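Local coordinates for endoglucanase family 5 (Clostridium acetobutylicum ATCC 824, PDB 6PZ7), which probably cleaves internal beta-1,4 linkages of cellulose and related plant polysaccharides, as a broad-specificity endoglucanase of glycoside hydrolase subfamily GH5_4, at residues S105-T110 against N168-T173; N205-P210 against V216-H221; L144-I149 against I267-S272. All coordinates share one frame; numbering follows the deposited sequence.

Contact 1. Residues S105-T110 against N168-T173; sequences SWIIPT and NKFNLT
F170 carries this contact from the helix side, pushing its ring against I107, I108 and P109. The setting is the outer layer of a (beta/alpha)8 TIM barrel: 105-110 belongs to the loop that leads from strand 95-99 to helix 111-132, and 168-173 is part of helix 161-180. A large aromatic side chain thus fastens a loop to a helix that follows it much later in the chain.

Three kinds of group meet the ring. I107 brings a branch methyl, CG2, which lies obliquely 3.7 Å from CE2 of F170 and is just as near its CD2. P109 comes in obliquely with its CA, 3.7 Å from CE2 of F170, and its CB packs against the same atom at 3.9 Å. I108 offers backbone instead of side chain: its O sits 3.4 Å from CZ of F170, close to the ring plane, so the carbonyl oxygen faces the ring edge, where the weakly positive C-H groups probably suit it. CG of F170 stands anti to the carbonyl carbon (chi1 -71°), which sends the ring outward from the helix and into the loop.

The next shell fixes these partners. I108 O also accepts the backbone N-H of T110, with N and O 2.9 Å apart, in an inverse gamma turn centred on P109. T110 then occupies the N-cap of helix 111-132, its OG1 bonded to the backbone N of K113. The other branch of I107 reaches the indole of W106, CG1 lying over one face near the rim. In the modelled conformer, K169 also forms a salt bridge with E114 of helix 111-132. One turn further along, T173 OG1 and T173 N grip K169 O from opposite faces of its carbonyl plane, the hydroxyl at 3.0 Å.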
ATOM      1  N   SER A 105       6.008  -0.863 -15.892  1.00  8.88           N
ATOM      2  CA  SER A 105       6.716  -0.859 -17.166  1.00 11.46           C
ATOM      3  C   SER A 105       7.523  -2.123 -17.353  1.00 11.86           C
ATOM      4  O   SER A 105       7.758  -2.524 -18.508  1.00 13.79           O
ATOM      5  CB  SER A 105       7.632   0.363 -17.259  1.00 13.64           C
ATOM      6  OG  SER A 105       8.605   0.361 -16.244  1.00 15.74           O
ATOM      7  N   TRP A 106       7.995  -2.768 -16.261  1.00  9.53           N
ATOM      8  CA  TRP A 106       8.833  -3.949 -16.337  1.00  9.65           C
ATOM      9  C   TRP A 106       8.230  -5.140 -15.606  1.00  8.31           C
ATOM     10  O   TRP A 106       8.699  -6.260 -15.796  1.00 10.37           O
ATOM     11  CB  TRP A 106      10.274  -3.652 -15.860  1.00  9.60           C
ATOM     12  CG  TRP A 106      10.370  -3.174 -14.449  1.00  8.69           C
ATOM     13  CD1 TRP A 106      10.287  -1.877 -14.017  1.00  8.70           C
ATOM     14  CD2 TRP A 106      10.599  -3.970 -13.304  1.00  8.29           C
ATOM     15  NE1 TRP A 106      10.446  -1.826 -12.650  1.00  9.02           N
ATOM     16  CE2 TRP A 106      10.626  -3.104 -12.187  1.00  8.76           C
ATOM     17  CE3 TRP A 106      10.755  -5.342 -13.097  1.00  9.26           C
ATOM     18  CZ2 TRP A 106      10.822  -3.564 -10.896  1.00  9.25           C
ATOM     19  CZ3 TRP A 106      10.964  -5.790 -11.804  1.00  8.85           C
ATOM     20  CH2 TRP A 106      10.991  -4.924 -10.732  1.00 10.85           C
ATOM     21  N   ILE A 107       7.176  -4.957 -14.814  1.00  8.69           N
ATOM     22  CA  ILE A 107       6.423  -6.041 -14.185  1.00  7.72           C
ATOM     23  C   ILE A 107       5.138  -6.175 -14.994  1.00  7.82           C
ATOM     24  O   ILE A 107       4.245  -5.346 -14.844  1.00  8.63           O
ATOM     25  CB  ILE A 107       6.119  -5.758 -12.712  1.00  7.84           C
ATOM     26  CG1 ILE A 107       7.398  -5.473 -11.924  1.00  7.72           C
ATOM     27  CG2 ILE A 107       5.346  -6.905 -12.118  1.00  9.75           C
ATOM     28  CD1 ILE A 107       7.179  -4.937 -10.530  1.00  9.15           C
ATOM     29  N   ILE A 108       5.040  -7.188 -15.851  1.00  8.30           N
ATOM     30  CA  ILE A 108       3.971  -7.286 -16.850  1.00  8.20           C
ATOM     31  C   ILE A 108       3.293  -8.643 -16.743  1.00  7.60           C
ATOM     32  O   ILE A 108       3.855  -9.636 -17.185  1.00  8.47           O
ATOM     33  CB  ILE A 108       4.470  -7.008 -18.272  1.00 10.08           C
ATOM     34  CG1 ILE A 108       5.270  -5.702 -18.334  1.00 12.10           C
ATOM     35  CG2 ILE A 108       3.267  -6.972 -19.216  1.00 10.97           C
ATOM     36  CD1 ILE A 108       6.064  -5.546 -19.657  1.00 17.36           C
ATOM     37  N   PRO A 109       2.065  -8.700 -16.173  1.00  7.97           N
ATOM     38  CA  PRO A 109       1.468 -10.023 -15.877  1.00  7.73           C
ATOM     39  C   PRO A 109       0.724 -10.630 -17.061  1.00  7.89           C
ATOM     40  O   PRO A 109      -0.511 -10.762 -17.084  1.00  8.08           O
ATOM     41  CB  PRO A 109       0.554  -9.719 -14.685  1.00  8.17           C
ATOM     42  CG  PRO A 109       0.145  -8.305 -14.894  1.00  9.09           C
ATOM     43  CD  PRO A 109       1.426  -7.625 -15.401  1.00  8.50           C
ATOM     44  N   THR A 110       1.495 -11.056 -18.068  1.00  7.99           N
ATOM     45  CA  THR A 110       0.994 -11.903 -19.156  1.00  7.63           C
ATOM     46  C   THR A 110       1.902 -13.124 -19.257  1.00  9.10           C
ATOM     47  O   THR A 110       3.075 -13.075 -18.885  1.00  9.21           O
ATOM     48  CB  THR A 110       0.954 -11.183 -20.522  1.00  8.30           C
ATOM     49  OG1 THR A 110       2.301 -10.897 -20.910  1.00  9.65           O
ATOM     50  CG2 THR A 110       0.107  -9.954 -20.491  1.00  9.64           C
ATOM     51  N   ASN A 168       0.093 -14.371  -9.339  1.00  7.80           N
ATOM     52  CA  ASN A 168       0.438 -15.331  -8.301  1.00  8.21           C
ATOM     53  C   ASN A 168       1.887 -15.783  -8.442  1.00  8.32           C
ATOM     54  O   ASN A 168       2.595 -15.956  -7.444  1.00  8.55           O
ATOM     55  CB  ASN A 168      -0.495 -16.543  -8.347  1.00  8.29           C
ATOM     56  CG  ASN A 168      -1.899 -16.224  -7.855  1.00  7.94           C
ATOM     57  OD1 ASN A 168      -2.089 -15.365  -6.975  1.00  8.60           O
ATOM     58  ND2 ASN A 168      -2.879 -16.912  -8.371  1.00  8.65           N
ATOM     59  N   LYS A 169       2.346 -15.988  -9.687  1.00  8.54           N
ATOM     60  CA  LYS A 169       3.733 -16.366  -9.922  0.55  8.82           C
ATOM     61  C   LYS A 169       4.687 -15.250  -9.520  1.00  8.69           C
ATOM     62  O   LYS A 169       5.733 -15.511  -8.918  1.00  9.30           O
ATOM     63  CB  LYS A 169       3.921 -16.747 -11.401  0.55  9.96           C
ATOM     64  CG  LYS A 169       2.955 -17.824 -11.938  0.55 11.90           C
ATOM     65  CD  LYS A 169       3.227 -18.111 -13.408  0.55 17.01           C
ATOM     66  CE  LYS A 169       2.186 -19.014 -14.034  0.55 18.21           C
ATOM     67  NZ  LYS A 169       2.492 -19.305 -15.474  0.55 24.51           N
ATOM     68  N   PHE A 170       4.345 -14.012  -9.839  1.00  8.64           N
ATOM     69  CA  PHE A 170       5.196 -12.900  -9.444  1.00  7.99           C
ATOM     70  C   PHE A 170       5.290 -12.769  -7.921  1.00  7.61           C
ATOM     71  O   PHE A 170       6.381 -12.528  -7.386  1.00  7.80           O
ATOM     72  CB  PHE A 170       4.662 -11.584 -10.002  1.00  8.50           C
ATOM     73  CG  PHE A 170       4.790 -11.395 -11.509  1.00  7.49           C
ATOM     74  CD1 PHE A 170       5.609 -12.179 -12.305  1.00  8.71           C
ATOM     75  CD2 PHE A 170       4.098 -10.364 -12.094  1.00  7.72           C
ATOM     76  CE1 PHE A 170       5.705 -11.940 -13.672  1.00  8.77           C
ATOM     77  CE2 PHE A 170       4.204 -10.116 -13.460  1.00  8.99           C
ATOM     78  CZ  PHE A 170       5.012 -10.906 -14.246  1.00  9.01           C
ATOM     79  N   ASN A 171       4.162 -12.894  -7.211  1.00  7.29           N
ATOM     80  CA  ASN A 171       4.203 -12.811  -5.758  1.00  7.08           C
ATOM     81  C   ASN A 171       5.049 -13.939  -5.182  1.00  7.29           C
ATOM     82  O   ASN A 171       5.793 -13.733  -4.214  1.00  7.78           O
ATOM     83  CB  ASN A 171       2.782 -12.846  -5.183  1.00  7.74           C
ATOM     84  CG  ASN A 171       2.058 -11.509  -5.285  1.00  7.04           C
ATOM     85  OD1 ASN A 171       2.697 -10.443  -5.246  1.00  7.22           O
ATOM     86  ND2 ASN A 171       0.731 -11.546  -5.340  1.00  7.11           N
ATOM     87  N   LEU A 172       4.911 -15.145  -5.734  1.00  8.27           N
ATOM     88  CA  LEU A 172       5.711 -16.278  -5.277  1.00  9.77           C
ATOM     89  C   LEU A 172       7.196 -16.030  -5.494  1.00  8.28           C
ATOM     90  O   LEU A 172       8.003 -16.274  -4.594  1.00  9.07           O
ATOM     91  CB  LEU A 172       5.292 -17.550  -6.015  1.00 10.37           C
ATOM     92  CG  LEU A 172       6.107 -18.795  -5.697  1.00 11.44           C
ATOM     93  CD1 LEU A 172       6.058 -19.112  -4.262  1.00 13.76           C
ATOM     94  CD2 LEU A 172       5.620 -19.975  -6.550  1.00 14.70           C
ATOM     95  N   THR A 173       7.559 -15.539  -6.682  1.00  8.92           N
ATOM     96  CA  THR A 173       8.943 -15.221  -6.983  1.00  9.53           C
ATOM     97  C   THR A 173       9.477 -14.222  -5.969  1.00  8.35           C
ATOM     98  O   THR A 173      10.588 -14.374  -5.441  1.00  8.81           O
ATOM     99  CB  THR A 173       9.041 -14.618  -8.390  1.00  9.10           C
ATOM    100  OG1 THR A 173       8.659 -15.584  -9.381  1.00 11.43           O
ATOM    101  CG2 THR A 173      10.458 -14.156  -8.684  1.00 11.60           C
TER

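Contact 2. Residues N205-P210 against V216-H221; sequences NDLVIP and VIVSLH
I209 packs against V216 and V218 at the point where the chain, having left helix 201-206, turns back into strand 216-221 of the barrel. This is the returning half of a beta-alpha-beta unit, and I209 serves as the example. At CB the side chain divides. CG2 goes to the start of the strand, lying 3.9 Å from V216 CB, the two side chains running alongside in opposite senses. The other branch is turned at both torsions (chi1 -59°, chi2 -69°), and CG1 carries CD1 along the strand to within 3.9 Å of V218 CG2, crossing that valine at about a right angle; CD1 also lies 4.1 Å from V216 CG1.

L207 completes the row. In the conformer modelled, its CD2 meets V218 tip to tip, 3.7 Å from CG2. P210 lies more loosely, with CD 4.4 Å from V216 CG1.

No hydrogen bond joins the segments. The strand's backbone pairs with strands 190-193 and 265-270, as where I217 binds V192 and V218 binds V266; cohesion here therefore rests on dispersion and on excluding water from methyl groups.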
ATOM      1  N   ASN A 205     -10.757 -14.178  -5.341  1.00  8.17           N
ATOM      2  CA  ASN A 205     -10.896 -15.636  -5.398  1.00  9.86           C
ATOM      3  C   ASN A 205      -9.678 -16.324  -5.999  1.00  9.20           C
ATOM      4  O   ASN A 205      -9.341 -17.455  -5.605  1.00 11.44           O
ATOM      5  CB  ASN A 205     -12.139 -16.022  -6.199  1.00 12.12           C
ATOM      6  CG  ASN A 205     -13.412 -15.915  -5.388  1.00 17.71           C
ATOM      7  OD1 ASN A 205     -13.394 -15.899  -4.153  1.00 17.43           O
ATOM      8  ND2 ASN A 205     -14.538 -15.870  -6.087  1.00 19.88           N
ATOM      9  N   ASP A 206      -8.989 -15.680  -6.925  1.00  8.02           N
ATOM     10  CA  ASP A 206      -7.899 -16.314  -7.630  1.00  9.09           C
ATOM     11  C   ASP A 206      -6.541 -16.133  -6.966  1.00  7.87           C
ATOM     12  O   ASP A 206      -5.576 -16.802  -7.373  1.00  9.45           O
ATOM     13  CB  ASP A 206      -7.817 -15.874  -9.101  1.00  9.81           C
ATOM     14  CG  ASP A 206      -8.879 -16.503  -9.986  1.00 16.80           C
ATOM     15  OD1 ASP A 206      -9.638 -17.390  -9.510  1.00 16.20           O
ATOM     16  OD2 ASP A 206      -8.925 -16.125 -11.195  1.00 16.33           O
ATOM     17  N   LEU A 207      -6.446 -15.303  -5.932  1.00  8.37           N
ATOM     18  CA  LEU A 207      -5.202 -15.119  -5.208  0.54  7.73           C
ATOM     19  C   LEU A 207      -4.762 -16.429  -4.575  1.00  8.85           C
ATOM     20  O   LEU A 207      -5.545 -17.098  -3.899  1.00 10.63           O
ATOM     21  CB  LEU A 207      -5.409 -14.065  -4.131  0.54  8.69           C
ATOM     22  CG  LEU A 207      -4.144 -13.623  -3.423  0.54  7.22           C
ATOM     23  CD1 LEU A 207      -3.282 -12.787  -4.350  0.54  6.53           C
ATOM     24  CD2 LEU A 207      -4.481 -12.852  -2.178  0.54 10.17           C
ATOM     25  N   VAL A 208      -3.488 -16.754  -4.750  1.00  8.45           N
ATOM     26  CA  VAL A 208      -2.828 -17.869  -4.071  1.00  9.25           C
ATOM     27  C   VAL A 208      -1.749 -17.290  -3.174  1.00  8.13           C
ATOM     28  O   VAL A 208      -0.882 -16.547  -3.641  1.00  8.97           O
ATOM     29  CB  VAL A 208      -2.237 -18.878  -5.073  1.00  8.37           C
ATOM     30  CG1 VAL A 208      -1.433 -19.943  -4.328  1.00 10.72           C
ATOM     31  CG2 VAL A 208      -3.354 -19.478  -5.890  1.00 10.24           C
ATOM     32  N   ILE A 209      -1.787 -17.618  -1.892  1.00  9.43           N
ATOM     33  CA  ILE A 209      -0.731 -17.178  -0.976  1.00 10.35           C
ATOM     34  C   ILE A 209       0.559 -17.943  -1.271  1.00  9.78           C
ATOM     35  O   ILE A 209       0.561 -19.181  -1.174  1.00 11.20           O
ATOM     36  CB  ILE A 209      -1.160 -17.419   0.484  1.00 11.45           C
ATOM     37  CG1 ILE A 209      -2.440 -16.670   0.817  1.00 10.99           C
ATOM     38  CG2 ILE A 209      -0.013 -17.059   1.450  1.00 12.24           C
ATOM     39  CD1 ILE A 209      -2.302 -15.144   0.876  1.00 15.99           C
ATOM     40  N   PRO A 210       1.665 -17.284  -1.613  1.00  9.45           N
ATOM     41  CA  PRO A 210       2.914 -18.002  -1.921  1.00 11.09           C
ATOM     42  C   PRO A 210       3.295 -19.003  -0.849  1.00 11.24           C
ATOM     43  O   PRO A 210       3.422 -18.648   0.341  1.00 11.23           O
ATOM     44  CB  PRO A 210       3.957 -16.872  -2.021  1.00 12.07           C
ATOM     45  CG  PRO A 210       3.173 -15.686  -2.499  1.00 10.61           C
ATOM     46  CD  PRO A 210       1.820 -15.821  -1.782  1.00  9.83           C
ATOM     47  N   VAL A 216       2.495 -14.214   5.422  1.00  8.06           N
ATOM     48  CA  VAL A 216       2.017 -13.390   4.320  1.00  7.45           C
ATOM     49  C   VAL A 216       0.651 -12.806   4.631  1.00  8.14           C
ATOM     50  O   VAL A 216      -0.241 -13.514   5.132  1.00 10.06           O
ATOM     51  CB  VAL A 216       2.030 -14.170   2.992  1.00  8.79           C
ATOM     52  CG1 VAL A 216       1.258 -13.402   1.890  1.00  8.90           C
ATOM     53  CG2 VAL A 216       3.453 -14.429   2.542  1.00 10.09           C
ATOM     54  N   ILE A 217       0.509 -11.511   4.375  1.00  7.53           N
ATOM     55  CA  ILE A 217      -0.702 -10.725   4.575  1.00  7.10           C
ATOM     56  C   ILE A 217      -1.213 -10.300   3.202  1.00  7.01           C
ATOM     57  O   ILE A 217      -0.404  -9.945   2.337  1.00  7.56           O
ATOM     58  CB  ILE A 217      -0.319  -9.497   5.415  1.00  7.29           C
ATOM     59  CG1 ILE A 217       0.146  -9.887   6.811  1.00  8.68           C
ATOM     60  CG2 ILE A 217      -1.470  -8.477   5.484  1.00  8.09           C
ATOM     61  CD1 ILE A 217       1.026  -8.838   7.514  1.00  9.92           C
ATOM     62  N   VAL A 218      -2.521 -10.267   3.010  1.00  6.80           N
ATOM     63  CA  VAL A 218      -3.089  -9.796   1.741  1.00  7.28           C
ATOM     64  C   VAL A 218      -3.148  -8.277   1.735  1.00  6.36           C
ATOM     65  O   VAL A 218      -3.617  -7.667   2.714  1.00  7.40           O
ATOM     66  CB  VAL A 218      -4.478 -10.421   1.517  1.00  8.09           C
ATOM     67  CG1 VAL A 218      -5.150  -9.842   0.280  1.00  8.65           C
ATOM     68  CG2 VAL A 218      -4.358 -11.926   1.393  1.00  9.06           C
ATOM     69  N   SER A 219      -2.748  -7.674   0.618  1.00  6.68           N
ATOM     70  CA  SER A 219      -2.875  -6.247   0.376  1.00  6.72           C
ATOM     71  C   SER A 219      -4.009  -5.936  -0.589  1.00  6.63           C
ATOM     72  O   SER A 219      -4.027  -6.444  -1.721  1.00  7.10           O
ATOM     73  CB  SER A 219      -1.569  -5.751  -0.248  1.00  7.75           C
ATOM     74  OG  SER A 219      -1.713  -4.382  -0.616  1.00  7.49           O
ATOM     75  N   LEU A 220      -4.934  -5.081  -0.153  1.00  6.05           N
ATOM     76  CA  LEU A 220      -6.049  -4.611  -0.973  1.00  6.35           C
ATOM     77  C   LEU A 220      -6.111  -3.098  -0.902  1.00  5.58           C
ATOM     78  O   LEU A 220      -5.739  -2.501   0.118  1.00  5.75           O
ATOM     79  CB  LEU A 220      -7.392  -5.206  -0.500  1.00  6.92           C
ATOM     80  CG  LEU A 220      -7.460  -6.725  -0.452  1.00  6.31           C
ATOM     81  CD1 LEU A 220      -8.752  -7.150   0.242  1.00  8.36           C
ATOM     82  CD2 LEU A 220      -7.361  -7.333  -1.832  1.00  8.54           C
ATOM     83  N   HIS A 221      -6.557  -2.453  -1.976  1.00  6.03           N
ATOM     84  CA  HIS A 221      -6.756  -1.005  -2.013  1.00  5.15           C
ATOM     85  C   HIS A 221      -8.230  -0.769  -2.294  1.00  5.87           C
ATOM     86  O   HIS A 221      -8.815  -1.442  -3.158  1.00  6.86           O
ATOM     87  CB  HIS A 221      -5.908  -0.331  -3.072  1.00  5.81           C
ATOM     88  CG  HIS A 221      -4.442  -0.487  -2.822  1.00  5.05           C
ATOM     89  ND1 HIS A 221      -3.500  -0.106  -3.751  1.00  6.24           N
ATOM     90  CD2 HIS A 221      -3.747  -0.990  -1.768  1.00  5.91           C
ATOM     91  CE1 HIS A 221      -2.290  -0.360  -3.270  1.00  6.37           C
ATOM     92  NE2 HIS A 221      -2.410  -0.915  -2.080  1.00  6.37           N
TER

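Contact 3. Residues L144-I149 against I267-S272; sequences LNEPRI and IGQFGS. Unlike the reference sequence in segment 267-272: Q269 (reference Glu). With EDO (1,2-ethanediol), chain C.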
ATOM      1  N   LEU A 144       4.404  -6.045  -4.481  1.00  5.96           N
ATOM      2  CA  LEU A 144       3.895  -5.348  -5.643  1.00  5.78           C
ATOM      3  C   LEU A 144       2.810  -4.405  -5.158  1.00  5.77           C
ATOM      4  O   LEU A 144       2.150  -4.665  -4.145  1.00  6.22           O
ATOM      5  CB  LEU A 144       3.287  -6.332  -6.641  1.00  6.24           C
ATOM      6  CG  LEU A 144       4.181  -7.476  -7.146  1.00  7.58           C
ATOM      7  CD1 LEU A 144       3.360  -8.491  -7.892  1.00  7.82           C
ATOM      8  CD2 LEU A 144       5.267  -6.897  -8.031  1.00  9.26           C
ATOM      9  N   ASN A 145       2.559  -3.330  -5.918  1.00  6.01           N
ATOM     10  CA  ASN A 145       1.541  -2.340  -5.547  1.00  5.81           C
ATOM     11  C   ASN A 145       0.183  -2.699  -6.155  1.00  6.10           C
ATOM     12  O   ASN A 145      -0.673  -3.290  -5.487  1.00  6.48           O
ATOM     13  CB  ASN A 145       2.011  -0.953  -6.000  1.00  6.68           C
ATOM     14  CG  ASN A 145       0.948   0.084  -5.807  1.00  5.56           C
ATOM     15  OD1 ASN A 145       0.329   0.130  -4.758  1.00  6.70           O
ATOM     16  ND2 ASN A 145       0.736   0.934  -6.776  1.00  6.22           N
ATOM     17  N   GLU A 146      -0.033  -2.352  -7.417  1.00  6.60           N
ATOM     18  CA  GLU A 146      -1.270  -2.625  -8.141  1.00  5.96           C
ATOM     19  C   GLU A 146      -0.913  -3.297  -9.465  1.00  6.05           C
ATOM     20  O   GLU A 146      -1.044  -2.714 -10.557  1.00  6.93           O
ATOM     21  CB  GLU A 146      -2.035  -1.333  -8.373  1.00  6.23           C
ATOM     22  CG  GLU A 146      -2.567  -0.759  -7.057  1.00  6.54           C
ATOM     23  CD  GLU A 146      -3.376   0.483  -7.188  1.00  8.12           C
ATOM     24  OE1 GLU A 146      -3.510   1.024  -8.316  1.00 10.01           O
ATOM     25  OE2 GLU A 146      -3.885   1.007  -6.157  1.00  7.99           O
ATOM     26  N   PRO A 147      -0.363  -4.504  -9.405  1.00  6.03           N
ATOM     27  CA  PRO A 147       0.149  -5.130 -10.632  1.00  6.78           C
ATOM     28  C   PRO A 147      -1.001  -5.402 -11.586  1.00  6.04           C
ATOM     29  O   PRO A 147      -2.032  -5.953 -11.206  1.00  6.92           O
ATOM     30  CB  PRO A 147       0.785  -6.433 -10.125  1.00  7.59           C
ATOM     31  CG  PRO A 147       0.049  -6.764  -8.835  1.00  7.26           C
ATOM     32  CD  PRO A 147      -0.206  -5.374  -8.214  1.00  6.89           C
ATOM     33  N   ARG A 148      -0.822  -5.039 -12.847  1.00  6.20           N
ATOM     34  CA  ARG A 148      -1.928  -5.022 -13.793  1.00  6.39           C
ATOM     35  C   ARG A 148      -1.401  -4.753 -15.189  1.00  6.86           C
ATOM     36  O   ARG A 148      -0.212  -4.466 -15.378  1.00  7.53           O
ATOM     37  CB  ARG A 148      -2.931  -3.948 -13.391  1.00  6.44           C
ATOM     38  CG  ARG A 148      -2.416  -2.515 -13.578  1.00  6.69           C
ATOM     39  CD  ARG A 148      -3.275  -1.502 -12.841  1.00  7.17           C
ATOM     40  NE  ARG A 148      -2.918  -0.127 -13.145  1.00  7.40           N
ATOM     41  CZ  ARG A 148      -1.912   0.517 -12.605  1.00  7.86           C
ATOM     42  NH1 ARG A 148      -1.148  -0.015 -11.688  1.00  7.86           N
ATOM     43  NH2 ARG A 148      -1.652   1.766 -13.014  1.00 10.06           N
ATOM     44  N   ILE A 149      -2.307  -4.838 -16.160  1.00  6.27           N
ATOM     45  CA  ILE A 149      -2.031  -4.498 -17.558  1.00  6.58           C
ATOM     46  C   ILE A 149      -2.647  -3.135 -17.848  1.00  7.93           C
ATOM     47  O   ILE A 149      -3.871  -3.001 -17.993  1.00  8.02           O
ATOM     48  CB  ILE A 149      -2.539  -5.575 -18.527  1.00  7.57           C
ATOM     49  CG1 ILE A 149      -1.923  -6.934 -18.177  1.00  9.09           C
ATOM     50  CG2 ILE A 149      -2.241  -5.154 -19.980  1.00  8.02           C
ATOM     51  CD1 ILE A 149      -0.479  -7.026 -18.340  1.00 12.01           C
ATOM     52  N   ILE A 267      -5.691  -3.057   4.229  1.00  6.41           N
ATOM     53  CA  ILE A 267      -6.133  -2.141   3.175  1.00  6.40           C
ATOM     54  C   ILE A 267      -5.067  -1.052   3.116  1.00  5.68           C
ATOM     55  O   ILE A 267      -5.073  -0.081   3.890  1.00  6.67           O
ATOM     56  CB  ILE A 267      -7.543  -1.626   3.414  1.00  6.27           C
ATOM     57  CG1 ILE A 267      -8.539  -2.793   3.295  1.00  6.83           C
ATOM     58  CG2 ILE A 267      -7.860  -0.517   2.421  1.00  7.06           C
ATOM     59  CD1 ILE A 267      -9.979  -2.444   3.671  1.00  8.23           C
ATOM     60  N   GLY A 268      -4.099  -1.217   2.206  1.00  5.84           N
ATOM     61  CA  GLY A 268      -2.932  -0.373   2.177  1.00  5.91           C
ATOM     62  C   GLY A 268      -3.123   0.971   1.542  1.00  5.57           C
ATOM     63  O   GLY A 268      -2.227   1.826   1.658  1.00  5.55           O
ATOM     64  N   GLN A 269      -4.258   1.206   0.892  1.00  5.58           N
ATOM     65  CA  GLN A 269      -4.679   2.526   0.425  1.00  5.70           C
ATOM     66  C   GLN A 269      -6.189   2.627   0.566  1.00  5.25           C
ATOM     67  O   GLN A 269      -6.937   1.792   0.041  1.00  6.20           O
ATOM     68  CB  GLN A 269      -4.329   2.804  -1.028  1.00  6.18           C
ATOM     69  CG  GLN A 269      -2.818   2.746  -1.327  1.00  6.24           C
ATOM     70  CD  GLN A 269      -2.419   3.102  -2.740  1.00  6.78           C
ATOM     71  OE1 GLN A 269      -1.271   2.806  -3.147  1.00  6.62           O
ATOM     72  NE2 GLN A 269      -3.296   3.632  -3.499  1.00  5.68           N
ATOM     73  N   PHE A 270      -6.630   3.725   1.185  1.00  5.95           N
ATOM     74  CA  PHE A 270      -8.013   4.215   1.115  1.00  5.98           C
ATOM     75  C   PHE A 270      -7.931   5.720   1.280  1.00  5.60           C
ATOM     76  O   PHE A 270      -6.890   6.263   1.625  1.00  6.45           O
ATOM     77  CB  PHE A 270      -8.935   3.562   2.131  1.00  6.48           C
ATOM     78  CG  PHE A 270      -8.873   4.132   3.544  1.00  6.98           C
ATOM     79  CD1 PHE A 270      -7.728   4.117   4.305  1.00  6.87           C
ATOM     80  CD2 PHE A 270     -10.027   4.667   4.121  1.00  7.34           C
ATOM     81  CE1 PHE A 270      -7.688   4.642   5.576  1.00  7.14           C
ATOM     82  CE2 PHE A 270      -9.998   5.178   5.407  1.00  8.00           C
ATOM     83  CZ  PHE A 270      -8.828   5.156   6.134  1.00  7.89           C
ATOM     84  N   GLY A 271      -9.037   6.412   1.086  1.00  6.51           N
ATOM     85  CA  GLY A 271      -9.063   7.853   1.269  1.00  6.96           C
ATOM     86  C   GLY A 271     -10.173   8.477   0.464  1.00  7.17           C
ATOM     87  O   GLY A 271     -10.941   7.793  -0.218  1.00  7.56           O
ATOM     88  N   SER A 272     -10.241   9.804   0.554  1.00  7.05           N
ATOM     89  CA  SER A 272     -11.187  10.606  -0.229  1.00  7.89           C
ATOM     90  C   SER A 272     -10.524  11.903  -0.626  1.00  7.56           C
ATOM     91  O   SER A 272      -9.634  12.399   0.079  1.00  8.22           O
ATOM     92  CB  SER A 272     -12.460  10.883   0.592  1.00  8.23           C
ATOM     93  OG  SER A 272     -12.146  11.633   1.781  1.00  8.87           O
TER
HETATM   94  C1  EDO C 402      -5.537   3.976  -8.071  1.00 17.83           C
HETATM   95  O1  EDO C 402      -4.177   3.580  -8.319  1.00 15.48           O
HETATM   96  C2  EDO C 402      -5.896   3.810  -6.607  1.00 16.62           C
HETATM   97  O2  EDO C 402      -6.067   2.428  -6.287  1.00 15.90           O
HETATM   98  O   HOH W   1      -1.457   2.756  -5.909  1.00  8.88           O
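Two first torsions bring the amide ends of N145 and Q269 together at the barrel mouth: N145 holds CG anti to its own backbone N (chi1 173°), while Q269 keeps CG beside the backbone N and then runs fully extended. The side chains cross at about a right angle, yet their amide planes are only 27° apart. Their oxygens come within 3.5 Å of each other, N145 OD1 to Q269 OE1, a proximity explained by R57, whose NH2 binds the first and NH1 the second. A water links the same pair: it accepts from N145 ND2 at 3.0 Å and donates to Q269 OE1 at 2.8 Å.

E146, extended beyond CG, sets OE2 at 3.8 Å from Q269 NE2. A 1,2-ethanediol, probably from the crystallisation liquor, donates O1 to OE1 and O2 to OE2 of E146, each 2.6 Å away, and H221 ND1 also binds OE2. On the backbone of the same residue, R148 NH1 donates to E146 O at 2.9 Å, the acceptor lying in the guanidinium plane, and R148 NE pairs with E155.

Asn-Glu-Pro after strand 139-142, facing a position near the end of strand 265-270 that is glutamate in the reference and glutamine here, matches the active site of family 5 glycoside hydrolases, in which those two glutamates are probably acid/base and nucleophile.

Overall arrangement
From the N terminus, the chain first lays down 105-110, after the third barrel strand, and then 144-149, after the fourth. Helix 161-180 closes contact 1 through 168-173 while contact 3 is still open, so these two cross. Contact 2 follows contact 1 in series and closes a short turn of five residues into strand 216-221. It is nested inside the long loop that ends when 267-272 completes contact 3. Contacts 1 and 2 join outer-layer loops and helices to their neighbours and, in contact 2, to the barrel wall; N168 bridges them by binding D206 and V208. Contacts 2 and 3 meet through neighbouring strands 216-221 and 265-270, where L220 O pairs with G268 N.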